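Local coordinates for protein Cow rumen GH26 endo-mannanase (Metagenome, PDB 6UEH) that probably hydrolyses internal beta-1,4-mannosidic linkages of mannans such as galactomannan, as a GH26 endo-mannanase carrying a calcium-binding CBM6-type accessory domain, at residues I49-F63 with D101-S115. Numbering follows the deposited sequence.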
loop_
_atom_site.group_PDB
_atom_site.type_symbol
_atom_site.label_atom_id
_atom_site.label_comp_id
_atom_site.label_asym_id
_atom_site.label_seq_id
_atom_site.Cartn_x
_atom_site.Cartn_y
_atom_site.Cartn_z
ATOM N N ILE A 49 -13.928 -25.503 -13.647
ATOM C CA ILE A 49 -15.384 -25.513 -13.618
ATOM C C ILE A 49 -15.843 -24.064 -13.639
ATOM O O ILE A 49 -15.147 -23.183 -13.128
ATOM C CB ILE A 49 -15.944 -26.242 -12.380
ATOM C CG1 ILE A 49 -15.501 -25.540 -11.094
ATOM C CG2 ILE A 49 -15.509 -27.705 -12.379
ATOM C CD1 ILE A 49 -16.082 -26.153 -9.829
ATOM N N SER A 50 -17.001 -23.803 -14.237
ATOM C CA SER A 50 -17.421 -22.420 -14.410
ATOM C C SER A 50 -18.930 -22.235 -14.502
ATOM O O SER A 50 -19.680 -23.185 -14.716
ATOM C CB SER A 50 -16.763 -21.835 -15.660
ATOM O OG SER A 50 -17.163 -22.545 -16.819
ATOM N N PHE A 51 -19.352 -20.986 -14.331
ATOM C CA PHE A 51 -20.742 -20.586 -14.508
ATOM C C PHE A 51 -20.784 -19.120 -14.913
ATOM O O PHE A 51 -19.791 -18.401 -14.775
ATOM C CB PHE A 51 -21.553 -20.819 -13.231
ATOM C CG PHE A 51 -21.115 -19.977 -12.063
ATOM C CD1 PHE A 51 -19.983 -20.311 -11.334
ATOM C CD2 PHE A 51 -21.850 -18.866 -11.677
ATOM C CE1 PHE A 51 -19.584 -19.544 -10.252
ATOM C CE2 PHE A 51 -21.455 -18.096 -10.596
ATOM C CZ PHE A 51 -20.321 -18.433 -9.884
ATOM N N ASN A 52 -21.931 -18.678 -15.413
ATOM C CA ASN A 52 -22.077 -17.305 -15.869
ATOM C C ASN A 52 -22.874 -16.426 -14.915
ATOM O O ASN A 52 -23.848 -16.869 -14.302
ATOM C CB ASN A 52 -22.734 -17.276 -17.249
ATOM C CG ASN A 52 -23.118 -15.875 -17.679
ATOM O OD1 ASN A 52 -22.267 -15.084 -18.089
ATOM N ND2 ASN A 52 -24.405 -15.556 -17.583
ATOM N N VAL A 53 -22.438 -15.177 -14.791
ATOM C CA VAL A 53 -23.212 -14.139 -14.128
ATOM C C VAL A 53 -23.339 -12.951 -15.072
ATOM O O VAL A 53 -22.340 -12.464 -15.603
ATOM C CB VAL A 53 -22.568 -13.678 -12.807
ATOM C CG1 VAL A 53 -23.423 -12.600 -12.155
ATOM C CG2 VAL A 53 -22.384 -14.852 -11.865
ATOM N N THR A 54 -24.567 -12.494 -15.292
ATOM C CA THR A 54 -24.810 -11.355 -16.168
ATOM C C THR A 54 -25.312 -10.161 -15.363
ATOM O O THR A 54 -26.253 -10.288 -14.576
ATOM C CB THR A 54 -25.825 -11.702 -17.274
ATOM O OG1 THR A 54 -25.335 -12.809 -18.037
ATOM C CG2 THR A 54 -26.040 -10.515 -18.200
ATOM N N VAL A 55 -24.675 -9.007 -15.552
ATOM C CA VAL A 55 -25.053 -7.795 -14.825
ATOM C C VAL A 55 -25.305 -6.627 -15.779
ATOM O O VAL A 55 -24.767 -6.593 -16.887
ATOM C CB VAL A 55 -23.970 -7.384 -13.797
ATOM C CG1 VAL A 55 -23.757 -8.488 -12.776
ATOM C CG2 VAL A 55 -22.662 -7.048 -14.498
ATOM N N LYS A 56 -26.124 -5.673 -15.341
ATOM C CA LYS A 56 -26.460 -4.511 -16.162
ATOM C C LYS A 56 -25.323 -3.496 -16.217
ATOM O O LYS A 56 -25.122 -2.827 -17.234
ATOM C CB LYS A 56 -27.727 -3.824 -15.640
ATOM C CG LYS A 56 -28.987 -4.674 -15.696
ATOM C CD LYS A 56 -30.237 -3.807 -15.545
ATOM C CE LYS A 56 -31.500 -4.651 -15.459
ATOM N NZ LYS A 56 -32.735 -3.814 -15.493
ATOM N N GLU A 57 -24.591 -3.371 -15.114
ATOM C CA GLU A 57 -23.505 -2.400 -15.028
ATOM C C GLU A 57 -22.290 -2.985 -14.317
ATOM O O GLU A 57 -22.397 -3.992 -13.614
ATOM C CB GLU A 57 -23.965 -1.135 -14.294
ATOM C CG GLU A 57 -25.172 -0.428 -14.903
ATOM C CD GLU A 57 -24.844 0.330 -16.179
ATOM O OE1 GLU A 57 -25.776 0.908 -16.779
ATOM O OE2 GLU A 57 -23.660 0.356 -16.582
ATOM N N ASP A 58 -21.138 -2.348 -14.506
ATOM C CA ASP A 58 -19.938 -2.684 -13.744
ATOM C C ASP A 58 -20.231 -2.561 -12.253
ATOM O O ASP A 58 -20.893 -1.618 -11.825
ATOM C CB ASP A 58 -18.771 -1.766 -14.119
ATOM C CG ASP A 58 -18.260 -2.001 -15.529
ATOM O OD1 ASP A 58 -18.915 -2.733 -16.302
ATOM O OD2 ASP A 58 -17.196 -1.439 -15.864
ATOM N N GLY A 59 -19.741 -3.513 -11.466
ATOM C CA GLY A 59 -19.950 -3.487 -10.029
ATOM C C GLY A 59 -19.109 -4.515 -9.299
ATOM O O GLY A 59 -18.489 -5.375 -9.922
ATOM N N MET A 60 -19.089 -4.423 -7.973
ATOM C CA MET A 60 -18.312 -5.345 -7.152
ATOM C C MET A 60 -19.214 -6.398 -6.521
ATOM O O MET A 60 -20.316 -6.093 -6.064
ATOM C CB MET A 60 -17.544 -4.590 -6.067
ATOM C CG MET A 60 -16.514 -3.612 -6.609
ATOM S SD MET A 60 -15.210 -4.438 -7.542
ATOM C CE MET A 60 -14.305 -5.247 -6.228
ATOM N N TYR A 61 -18.736 -7.638 -6.496
ATOM C CA TYR A 61 -19.539 -8.753 -6.009
ATOM C C TYR A 61 -18.741 -9.684 -5.099
ATOM O O TYR A 61 -17.557 -9.932 -5.327
ATOM C CB TYR A 61 -20.125 -9.526 -7.193
ATOM C CG TYR A 61 -21.210 -8.758 -7.912
ATOM C CD1 TYR A 61 -20.898 -7.832 -8.901
ATOM C CD2 TYR A 61 -22.546 -8.942 -7.584
ATOM C CE1 TYR A 61 -21.887 -7.120 -9.551
ATOM C CE2 TYR A 61 -23.544 -8.233 -8.227
ATOM C CZ TYR A 61 -23.211 -7.323 -9.208
ATOM O OH TYR A 61 -24.201 -6.618 -9.849
ATOM N N GLN A 62 -19.404 -10.183 -4.060
ATOM C CA GLN A 62 -18.782 -11.073 -3.090
ATOM C C GLN A 62 -18.906 -12.533 -3.520
ATOM O O GLN A 62 -19.994 -13.002 -3.863
ATOM C CB GLN A 62 -19.415 -10.875 -1.711
ATOM C CG GLN A 62 -18.985 -11.897 -0.669
ATOM C CD GLN A 62 -17.526 -11.765 -0.291
ATOM O OE1 GLN A 62 -17.037 -10.664 -0.035
ATOM N NE2 GLN A 62 -16.819 -12.890 -0.255
ATOM N N PHE A 63 -17.785 -13.246 -3.498
ATOM C CA PHE A 63 -17.764 -14.645 -3.906
ATOM C C PHE A 63 -17.473 -15.561 -2.724
ATOM O O PHE A 63 -16.459 -15.415 -2.042
ATOM C CB PHE A 63 -16.736 -14.859 -5.018
ATOM C CG PHE A 63 -17.073 -14.137 -6.288
ATOM C CD1 PHE A 63 -16.756 -12.795 -6.445
ATOM C CD2 PHE A 63 -17.723 -14.791 -7.319
ATOM C CE1 PHE A 63 -17.076 -12.125 -7.607
ATOM C CE2 PHE A 63 -18.045 -14.126 -8.485
ATOM C CZ PHE A 63 -17.720 -12.792 -8.631
ATOM N N ASP A 101 -14.222 -17.671 1.876
ATOM C CA ASP A 101 -14.356 -16.344 1.280
ATOM C C ASP A 101 -13.381 -16.186 0.118
ATOM O O ASP A 101 -12.168 -16.112 0.319
ATOM C CB ASP A 101 -14.122 -15.268 2.351
ATOM C CG ASP A 101 -14.204 -13.848 1.807
ATOM O OD1 ASP A 101 -14.697 -13.641 0.677
ATOM O OD2 ASP A 101 -13.783 -12.923 2.534
ATOM N N PHE A 102 -13.918 -16.139 -1.099
ATOM C CA PHE A 102 -13.096 -15.976 -2.291
ATOM C C PHE A 102 -13.034 -14.517 -2.745
ATOM O O PHE A 102 -12.726 -14.234 -3.902
ATOM C CB PHE A 102 -13.615 -16.861 -3.429
ATOM C CG PHE A 102 -13.207 -18.305 -3.309
ATOM C CD1 PHE A 102 -11.902 -18.694 -3.579
ATOM C CD2 PHE A 102 -14.123 -19.273 -2.936
ATOM C CE1 PHE A 102 -11.520 -20.019 -3.470
ATOM C CE2 PHE A 102 -13.747 -20.602 -2.829
ATOM C CZ PHE A 102 -12.444 -20.975 -3.096
ATOM N N GLY A 103 -13.341 -13.600 -1.830
ATOM C CA GLY A 103 -13.123 -12.179 -2.052
ATOM C C GLY A 103 -14.196 -11.420 -2.811
ATOM O O GLY A 103 -15.176 -11.997 -3.287
ATOM N N MET A 104 -14.006 -10.108 -2.908
ATOM C CA MET A 104 -14.896 -9.245 -3.675
ATOM C C MET A 104 -14.207 -8.849 -4.968
ATOM O O MET A 104 -13.095 -8.324 -4.946
ATOM C CB MET A 104 -15.277 -7.994 -2.887
ATOM C CG MET A 104 -15.320 -8.173 -1.387
ATOM S SD MET A 104 -15.604 -6.594 -0.561
ATOM C CE MET A 104 -15.370 -7.069 1.151
ATOM N N HIS A 105 -14.863 -9.095 -6.095
ATOM C CA HIS A 105 -14.235 -8.837 -7.381
ATOM C C HIS A 105 -15.193 -8.176 -8.361
ATOM O O HIS A 105 -16.413 -8.262 -8.222
ATOM C CB HIS A 105 -13.680 -10.140 -7.956
ATOM C CG HIS A 105 -12.801 -10.880 -6.998
ATOM N ND1 HIS A 105 -11.588 -10.383 -6.572
ATOM C CD2 HIS A 105 -12.972 -12.058 -6.356
ATOM C CE1 HIS A 105 -11.042 -11.232 -5.721
ATOM N NE2 HIS A 105 -11.861 -12.258 -5.573
ATOM N N ARG A 106 -14.618 -7.500 -9.347
ATOM C CA ARG A 106 -15.391 -6.722 -10.299
ATOM C C ARG A 106 -16.074 -7.604 -11.337
ATOM O O ARG A 106 -15.433 -8.430 -11.988
ATOM C CB ARG A 106 -14.482 -5.699 -10.985
ATOM C CG ARG A 106 -15.159 -4.800 -12.001
ATOM C CD ARG A 106 -14.210 -3.672 -12.385
ATOM N NE ARG A 106 -14.707 -2.852 -13.484
ATOM C CZ ARG A 106 -14.120 -1.731 -13.892
ATOM N NH1 ARG A 106 -13.022 -1.301 -13.284
ATOM N NH2 ARG A 106 -14.630 -1.040 -14.903
ATOM N N LEU A 107 -17.384 -7.439 -11.461
ATOM C CA LEU A 107 -18.113 -7.972 -12.601
ATOM C C LEU A 107 -18.392 -6.821 -13.552
ATOM O O LEU A 107 -18.758 -5.727 -13.122
ATOM C CB LEU A 107 -19.416 -8.647 -12.176
ATOM C CG LEU A 107 -19.311 -9.889 -11.292
ATOM C CD1 LEU A 107 -20.676 -10.536 -11.146
ATOM C CD2 LEU A 107 -18.305 -10.875 -11.852
ATOM N N ASN A 108 -18.213 -7.063 -14.843
ATOM C CA ASN A 108 -18.405 -6.011 -15.827
ATOM C C ASN A 108 -19.700 -6.185 -16.610
ATOM O O ASN A 108 -20.239 -7.291 -16.696
ATOM C CB ASN A 108 -17.202 -5.959 -16.767
ATOM C CG ASN A 108 -15.953 -5.443 -16.075
ATOM O OD1 ASN A 108 -15.988 -4.412 -15.402
ATOM N ND2 ASN A 108 -14.851 -6.168 -16.216
ATOM N N LYS A 109 -20.193 -5.076 -17.157
ATOM C CA LYS A 109 -21.436 -5.039 -17.924
ATOM C C LYS A 109 -21.551 -6.194 -18.916
ATOM O O LYS A 109 -20.664 -6.408 -19.742
ATOM C CB LYS A 109 -21.548 -3.705 -18.665
ATOM C CG LYS A 109 -22.827 -3.535 -19.462
ATOM C CD LYS A 109 -22.878 -2.164 -20.117
ATOM C CE LYS A 109 -24.209 -1.934 -20.817
ATOM N NZ LYS A 109 -25.354 -1.999 -19.866
ATOM N N GLY A 110 -22.644 -6.944 -18.817
ATOM C CA GLY A 110 -22.854 -8.092 -19.677
ATOM C C GLY A 110 -22.477 -9.403 -19.012
ATOM O O GLY A 110 -22.553 -9.539 -17.791
ATOM N N ALA A 111 -22.062 -10.369 -19.824
ATOM C CA ALA A 111 -21.771 -11.713 -19.341
ATOM C C ALA A 111 -20.416 -11.792 -18.645
ATOM O O ALA A 111 -19.444 -11.168 -19.072
ATOM C CB ALA A 111 -21.830 -12.706 -20.495
ATOM N N ASN A 112 -20.362 -12.563 -17.564
ATOM C CA ASN A 112 -19.118 -12.796 -16.843
ATOM C C ASN A 112 -18.928 -14.280 -16.555
ATOM O O ASN A 112 -19.742 -14.893 -15.866
ATOM C CB ASN A 112 -19.089 -12.008 -15.530
ATOM C CG ASN A 112 -19.054 -10.508 -15.748
ATOM O OD1 ASN A 112 -17.987 -9.892 -15.742
ATOM N ND2 ASN A 112 -20.226 -9.910 -15.944
ATOM N N LYS A 113 -17.858 -14.857 -17.090
ATOM C CA LYS A 113 -17.548 -16.248 -16.797
ATOM C C LYS A 113 -16.778 -16.329 -15.490
ATOM O O LYS A 113 -15.641 -15.873 -15.403
ATOM C CB LYS A 113 -16.744 -16.885 -17.931
ATOM C CG LYS A 113 -16.461 -18.368 -17.720
ATOM C CD LYS A 113 -15.720 -18.967 -18.909
ATOM C CE LYS A 113 -15.594 -20.478 -18.776
ATOM N NZ LYS A 113 -14.885 -21.087 -19.933
ATOM N N VAL A 114 -17.410 -16.892 -14.467
ATOM C CA VAL A 114 -16.739 -17.111 -13.194
ATOM C C VAL A 114 -16.211 -18.536 -13.149
ATOM O O VAL A 114 -16.982 -19.492 -13.238
ATOM C CB VAL A 114 -17.679 -16.864 -12.001
ATOM C CG1 VAL A 114 -16.911 -16.993 -10.689
ATOM C CG2 VAL A 114 -18.328 -15.491 -12.118
ATOM N N SER A 115 -14.896 -18.676 -13.017
ATOM C CA SER A 115 -14.271 -19.994 -13.052
ATOM C C SER A 115 -13.450 -20.295 -11.808
ATOM O O SER A 115 -12.882 -19.397 -11.186
ATOM C CB SER A 115 -13.366 -20.125 -14.282
ATOM O OG SER A 115 -14.089 -19.926 -15.482
HETATM O O HOH W 1 -14.740 -10.347 1.254
#
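L107 lays its CD1 methyl over one face of the Y61 ring, 3.9 Å from the centroid, in a CH-pi contact. The same methyl packs against V53 CG1 at 3.6 Å, while L107 CD2 meets the edge of the F63 ring at CZ. On the opposing sheet V114 CB sits over a face of the F51 ring, and a chi1 of -175°, with CG1 anti to the backbone N, turns that methyl to F63 CE2 at 3.8 Å. Most of these side chains face the interior of the beta-sandwich of the CBM6-type domain, where strands 49-55 and 110-115 pair antiparallel in one sheet and 59-63 and 101-107 in the other. Both segments cross between the sheets at the same end, and D58 ties the two connections together. Its OD1 accepts the backbone N of K109 at 2.8 Å; OD2 lies near the guanidinium plane of R106, whose NH2 meets it on the anti side, 28° out of the carboxylate plane, in a 2.8 Å salt bridge. With an alanine here both bonds go, which would probably leave the K109 amide without this acceptor and R106 without this charge partner, although N108 OD1 and E441 still hold the guanidinium. K109 NZ donates a hydrogen bond to K56 O (2.8 Å).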